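PDB 5Z5M: predicted protein from Phaeodactylum tricornutum CCAP 1055/1, which probably converts 5-hydroxyisourate to (S)-allantoin in two steps, hydrolysis followed by stereoselective decarboxylation of OHCU, in the urate degradation pathway. Local coordinates for residues F127-R132 and L159-K164; L183-L188 and W245-G250. All coordinates share one frame; numbering follows the deposited sequence.

Interaction 1 of 2, residues F127-R132 and L159-K164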
loop_
_atom_site.group_PDB
_atom_site.type_symbol
_atom_site.label_atom_id
_atom_site.label_comp_id
_atom_site.label_asym_id
_atom_site.label_seq_id
_atom_site.Cartn_x
_atom_site.Cartn_y
_atom_site.Cartn_z
ATOM N N PHE A 127 -35.095 -6.664 7.806
ATOM C CA PHE A 127 -33.854 -6.316 7.132
ATOM C C PHE A 127 -33.723 -4.807 7.074
ATOM O O PHE A 127 -34.585 -4.119 6.527
ATOM C CB PHE A 127 -33.816 -6.914 5.726
ATOM C CG PHE A 127 -32.599 -6.536 4.933
ATOM C CD1 PHE A 127 -31.389 -7.179 5.144
ATOM C CD2 PHE A 127 -32.667 -5.552 3.966
ATOM C CE1 PHE A 127 -30.265 -6.837 4.408
ATOM C CE2 PHE A 127 -31.547 -5.205 3.224
ATOM C CZ PHE A 127 -30.347 -5.854 3.448
ATOM N N ILE A 128 -32.639 -4.296 7.645
ATOM C CA ILE A 128 -32.398 -2.865 7.687
ATOM C C ILE A 128 -31.112 -2.530 6.939
ATOM O O ILE A 128 -30.085 -3.183 7.128
ATOM C CB ILE A 128 -32.320 -2.360 9.143
ATOM C CG1 ILE A 128 -33.607 -2.718 9.887
ATOM C CG2 ILE A 128 -32.068 -0.853 9.189
ATOM C CD1 ILE A 128 -33.549 -2.444 11.376
ATOM N N LEU A 129 -31.181 -1.524 6.074
ATOM C CA LEU A 129 -30.031 -1.106 5.282
ATOM C C LEU A 129 -29.971 0.414 5.158
ATOM O O LEU A 129 -30.893 1.040 4.630
ATOM C CB LEU A 129 -30.074 -1.745 3.891
ATOM C CG LEU A 129 -28.867 -1.440 3.005
ATOM C CD1 LEU A 129 -27.583 -1.983 3.626
ATOM C CD2 LEU A 129 -29.057 -2.003 1.607
ATOM N N ALA A 130 -28.886 1.001 5.654
ATOM C CA ALA A 130 -28.695 2.444 5.579
ATOM C C ALA A 130 -27.714 2.811 4.473
ATOM O O ALA A 130 -26.502 2.822 4.689
ATOM C CB ALA A 130 -28.202 2.980 6.908
ATOM N N VAL A 131 -28.233 3.101 3.287
ATOM C CA VAL A 131 -27.390 3.510 2.169
ATOM C C VAL A 131 -27.972 4.759 1.507
ATOM O O VAL A 131 -29.187 4.865 1.319
ATOM C CB VAL A 131 -27.242 2.383 1.105
ATOM C CG1 VAL A 131 -26.465 2.876 -0.119
ATOM C CG2 VAL A 131 -26.581 1.152 1.705
ATOM N N ARG A 132 -27.107 5.715 1.188
ATOM C CA ARG A 132 -27.520 6.918 0.477
ATOM C C ARG A 132 -27.716 6.633 -1.006
ATOM O O ARG A 132 -26.766 6.280 -1.705
ATOM C CB ARG A 132 -26.488 8.028 0.673
ATOM C CG ARG A 132 -26.443 8.546 2.092
ATOM C CD ARG A 132 -25.504 9.721 2.226
ATOM N NE ARG A 132 -25.593 10.315 3.555
ATOM C CZ ARG A 132 -26.421 11.303 3.876
ATOM N NH1 ARG A 132 -27.237 11.811 2.962
ATOM N NH2 ARG A 132 -26.432 11.783 5.111
ATOM N N LEU A 159 -28.134 -3.037 14.199
ATOM C CA LEU A 159 -27.978 -1.920 15.126
ATOM C C LEU A 159 -27.029 -0.869 14.555
ATOM O O LEU A 159 -27.239 0.326 14.747
ATOM C CB LEU A 159 -27.477 -2.408 16.486
ATOM C CG LEU A 159 -28.484 -3.161 17.360
ATOM C CD1 LEU A 159 -27.794 -3.743 18.584
ATOM C CD2 LEU A 159 -29.640 -2.261 17.772
ATOM N N GLU A 160 -25.992 -1.310 13.851
ATOM C CA GLU A 160 -25.101 -0.374 13.164
ATOM C C GLU A 160 -25.883 0.407 12.111
ATOM O O GLU A 160 -25.706 1.615 11.970
ATOM C CB GLU A 160 -23.916 -1.111 12.529
ATOM C CG GLU A 160 -22.888 -1.600 13.547
ATOM C CD GLU A 160 -21.787 -2.460 12.944
ATOM O OE1 GLU A 160 -21.860 -2.800 11.738
ATOM O OE2 GLU A 160 -20.838 -2.791 13.688
ATOM N N GLN A 161 -26.763 -0.286 11.388
ATOM C CA GLN A 161 -27.586 0.360 10.371
ATOM C C GLN A 161 -28.545 1.400 10.967
ATOM O O GLN A 161 -28.720 2.471 10.386
ATOM C CB GLN A 161 -28.375 -0.683 9.566
ATOM C CG GLN A 161 -27.509 -1.719 8.825
ATOM C CD GLN A 161 -26.589 -1.116 7.765
ATOM O OE1 GLN A 161 -26.992 -0.259 6.979
ATOM N NE2 GLN A 161 -25.344 -1.572 7.742
ATOM N N VAL A 162 -29.160 1.120 12.119
ATOM C CA VAL A 162 -30.103 2.096 12.667
ATOM C C VAL A 162 -29.377 3.355 13.155
ATOM O O VAL A 162 -29.919 4.450 13.062
ATOM C CB VAL A 162 -30.977 1.521 13.821
ATOM C CG1 VAL A 162 -31.757 0.301 13.348
ATOM C CG2 VAL A 162 -30.151 1.200 15.045
ATOM N N HIS A 163 -28.151 3.207 13.649
ATOM C CA HIS A 163 -27.373 4.374 14.059
ATOM C C HIS A 163 -27.010 5.207 12.845
ATOM O O HIS A 163 -26.952 6.429 12.923
ATOM C CB HIS A 163 -26.097 3.973 14.804
ATOM C CG HIS A 163 -26.349 3.388 16.159
ATOM N ND1 HIS A 163 -27.192 3.972 17.077
ATOM C CD2 HIS A 163 -25.853 2.278 16.754
ATOM C CE1 HIS A 163 -27.214 3.242 18.179
ATOM N NE2 HIS A 163 -26.404 2.211 18.010
ATOM N N LYS A 164 -26.758 4.537 11.721
ATOM C CA LYS A 164 -26.418 5.241 10.494
ATOM C C LYS A 164 -27.628 6.018 9.992
ATOM O O LYS A 164 -27.491 7.108 9.457
ATOM C CB LYS A 164 -25.928 4.264 9.423
ATOM C CG LYS A 164 -24.530 3.728 9.661
ATOM C CD LYS A 164 -24.297 2.437 8.883
ATOM C CE LYS A 164 -24.269 2.684 7.386
ATOM N NZ LYS A 164 -23.874 1.462 6.625
#
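Gln161 OE1 is gripped by one hydrogen bond across the contact, a short one in which Ala130 N donates to it over 2.6 Å. The bond is nearly straight, with an N-H...O angle of 170°. Its donor lies in the plane of the amide, with a C=O...N angle of 153°. CG of Gln161 stands anti to the backbone carbonyl carbon, and one bend, at chi2 (-62°), turns the amide oxygen to the loop, the side chain running alongside that of Leu129 in the same direction. In doing so, Gln161 CG passes 3.4 Å from Ile128 O, an oxygen that also accepts a hydrogen bond from Arg146. Leu129 CD1 and Ala130 CB flank OE1. On the helix side of the extended segment, Ile128 splits its branches: CG2 lies against Gln161 CB, while the side chain crosses that of Val162 obliquely, Ile128 CD1 3.8 Å from Val162 CG1. One helical turn after Gln161, Lys164 presses CB to within 3.6 Å of Ala130 CB. Its chain bends at chi3 to carry CE past Ala130 O, and NZ makes a weak hydrogen bond to Thr260 O of a second subunit. A loop strapped to a helix by a glutamine side chain that accepts a backbone N-H is what results, tying the connection between helices 106-123 and 136-146 to helix 151-173 inside the all-helical OHCU decarboxylase domain.

Interaction 2 of 2, residues L183-L188 and W245-G250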
loop_
_atom_site.group_PDB
_atom_site.type_symbol
_atom_site.label_atom_id
_atom_site.label_comp_id
_atom_site.label_asym_id
_atom_site.label_seq_id
_atom_site.Cartn_x
_atom_site.Cartn_y
_atom_site.Cartn_z
ATOM N N LEU A 183 -11.033 19.495 4.552
ATOM C CA LEU A 183 -10.434 18.473 3.699
ATOM C C LEU A 183 -9.031 18.884 3.270
ATOM O O LEU A 183 -8.835 19.966 2.717
ATOM C CB LEU A 183 -11.307 18.233 2.465
ATOM C CG LEU A 183 -10.818 17.249 1.398
ATOM C CD1 LEU A 183 -10.743 15.821 1.938
ATOM C CD2 LEU A 183 -11.732 17.305 0.185
ATOM N N THR A 184 -8.058 18.028 3.553
ATOM C CA THR A 184 -6.688 18.271 3.130
ATOM C C THR A 184 -6.173 17.126 2.271
ATOM O O THR A 184 -6.776 16.047 2.206
ATOM C CB THR A 184 -5.735 18.447 4.328
ATOM O OG1 THR A 184 -5.800 17.283 5.163
ATOM C CG2 THR A 184 -6.103 19.690 5.138
ATOM N N CYS A 185 -5.034 17.366 1.633
ATOM C CA CYS A 185 -4.424 16.396 0.745
ATOM C C CYS A 185 -2.906 16.470 0.847
ATOM O O CYS A 185 -2.341 17.520 1.143
ATOM C CB CYS A 185 -4.872 16.640 -0.694
ATOM S SG CYS A 185 -4.417 15.320 -1.838
ATOM N N HIS A 186 -2.261 15.337 0.617
ATOM C CA HIS A 186 -0.812 15.243 0.590
ATOM C C HIS A 186 -0.447 14.255 -0.508
ATOM O O HIS A 186 -1.110 13.230 -0.663
ATOM C CB HIS A 186 -0.278 14.793 1.954
ATOM C CG HIS A 186 1.198 14.550 1.988
ATOM N ND1 HIS A 186 2.122 15.567 1.883
ATOM C CD2 HIS A 186 1.909 13.406 2.128
ATOM C CE1 HIS A 186 3.342 15.058 1.948
ATOM N NE2 HIS A 186 3.238 13.750 2.096
ATOM N N VAL A 187 0.575 14.567 -1.294
ATOM C CA VAL A 187 1.037 13.630 -2.310
ATOM C C VAL A 187 2.480 13.224 -2.037
ATOM O O VAL A 187 3.365 14.072 -1.886
ATOM C CB VAL A 187 0.946 14.213 -3.724
ATOM C CG1 VAL A 187 1.386 13.158 -4.742
ATOM C CG2 VAL A 187 -0.465 14.699 -4.005
ATOM N N LEU A 188 2.708 11.920 -1.957
ATOM C CA LEU A 188 4.046 11.388 -1.739
ATOM C C LEU A 188 4.510 10.528 -2.908
ATOM O O LEU A 188 3.821 9.589 -3.306
ATOM C CB LEU A 188 4.087 10.565 -0.459
ATOM C CG LEU A 188 5.432 9.883 -0.224
ATOM C CD1 LEU A 188 6.392 10.817 0.489
ATOM C CD2 LEU A 188 5.240 8.592 0.550
ATOM N N TRP A 245 -11.066 13.510 -6.564
ATOM C CA TRP A 245 -9.821 14.170 -6.932
ATOM C C TRP A 245 -9.466 13.777 -8.354
ATOM O O TRP A 245 -9.825 12.695 -8.818
ATOM C CB TRP A 245 -8.633 13.768 -6.048
ATOM C CG TRP A 245 -8.651 14.071 -4.567
ATOM C CD1 TRP A 245 -8.709 13.151 -3.558
ATOM C CD2 TRP A 245 -8.508 15.353 -3.930
ATOM N NE1 TRP A 245 -8.648 13.779 -2.339
ATOM C CE2 TRP A 245 -8.531 15.130 -2.537
ATOM C CE3 TRP A 245 -8.397 16.666 -4.401
ATOM C CZ2 TRP A 245 -8.444 16.168 -1.610
ATOM C CZ3 TRP A 245 -8.306 17.700 -3.471
ATOM C CH2 TRP A 245 -8.331 17.441 -2.095
ATOM N N THR A 246 -8.725 14.645 -9.026
ATOM C CA THR A 246 -8.028 14.276 -10.247
ATOM C C THR A 246 -6.566 14.647 -10.057
ATOM O O THR A 246 -6.236 15.823 -9.942
ATOM C CB THR A 246 -8.603 14.985 -11.497
ATOM O OG1 THR A 246 -9.985 14.640 -11.657
ATOM C CG2 THR A 246 -7.839 14.562 -12.742
ATOM N N PHE A 247 -5.699 13.642 -9.965
ATOM C CA PHE A 247 -4.269 13.880 -9.814
ATOM C C PHE A 247 -3.579 13.794 -11.168
ATOM O O PHE A 247 -3.650 12.764 -11.841
ATOM C CB PHE A 247 -3.640 12.871 -8.852
ATOM C CG PHE A 247 -4.181 12.946 -7.453
ATOM C CD1 PHE A 247 -3.641 13.831 -6.534
ATOM C CD2 PHE A 247 -5.214 12.117 -7.054
ATOM C CE1 PHE A 247 -4.128 13.896 -5.234
ATOM C CE2 PHE A 247 -5.705 12.171 -5.764
ATOM C CZ PHE A 247 -5.163 13.069 -4.848
ATOM N N PHE A 248 -2.908 14.866 -11.573
ATOM C CA PHE A 248 -2.228 14.857 -12.868
ATOM C C PHE A 248 -0.786 14.395 -12.697
ATOM O O PHE A 248 0.149 15.188 -12.778
ATOM C CB PHE A 248 -2.301 16.241 -13.522
ATOM C CG PHE A 248 -3.694 16.633 -13.929
ATOM C CD1 PHE A 248 -4.526 17.302 -13.048
ATOM C CD2 PHE A 248 -4.183 16.294 -15.181
ATOM C CE1 PHE A 248 -5.816 17.651 -13.415
ATOM C CE2 PHE A 248 -5.468 16.633 -15.553
ATOM C CZ PHE A 248 -6.288 17.310 -14.669
ATOM N N CYS A 249 -0.618 13.095 -12.466
ATOM C CA CYS A 249 0.681 12.537 -12.110
ATOM C C CYS A 249 1.629 12.434 -13.292
ATOM O O CYS A 249 2.845 12.454 -13.112
ATOM C CB CYS A 249 0.514 11.160 -11.477
ATOM S SG CYS A 249 -0.362 11.220 -9.923
ATOM N N GLY A 250 1.069 12.302 -14.490
ATOM C CA GLY A 250 1.871 12.230 -15.699
ATOM C C GLY A 250 2.758 13.447 -15.874
ATOM O O GLY A 250 3.942 13.320 -16.192
#
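Sulfur-aromatic contacts lie at the middle of this packing, with Cys185 SG set between two rings. The sulfur, anti to its backbone N (chi1 -170°), sits over a face of the Trp245 indole, 4.3 Å from the centroid of the six-membered ring and offset toward the rim. Toward Phe247 the same atom lies in the ring plane, at the edge, with CE1 3.7 Å from SG and CZ nearly as close. Between strand 182-189 and strand 241-248, Cys185 CA and Trp245 CA are 9.6 Å apart and Val187 CA and Phe247 CA 9.2 Å, the spacing of two sheets packed face to face, as in the transthyretin-like β-sandwich to which HIU hydrolases belong. Apolar contacts extend the interface in both directions from the cysteine. Leu183 and Trp245 meet tip to tip, Leu183 CD2 standing 3.9 Å from CZ2 of the indole, and Cys185 CB touches that same carbon at 3.7 Å. Val187 and Phe247 slide past one another in opposite directions, bringing Val187 CG2 to 3.9 Å from CE1 of the phenyl ring. Phe273, on strand 268-275, stacks on the Trp245 indole, while Leu286 on strand 281-289 packs against Phe247.

How the interactions relate
Both contacts are buried, yet they belong to two different domains of this fusion protein and share no secondary-structure element. Interaction 1 lies in the helical decarboxylase part and interaction 2 in the transthyretin-like part, on opposite sides of the chain's centre; their centres are 32 Å apart and their nearest atoms about 16 Å. The chain closes the first before opening the second, strand 182-189 being the next regular element after helix 151-173. Chemistry follows architecture: in interaction 1 a loop gives its backbone N-H to a side chain of the helix, whereas the two facing sheets meet through sulfur, aromatic and aliphatic groups. Interaction 1 also borders a second subunit through Lys164.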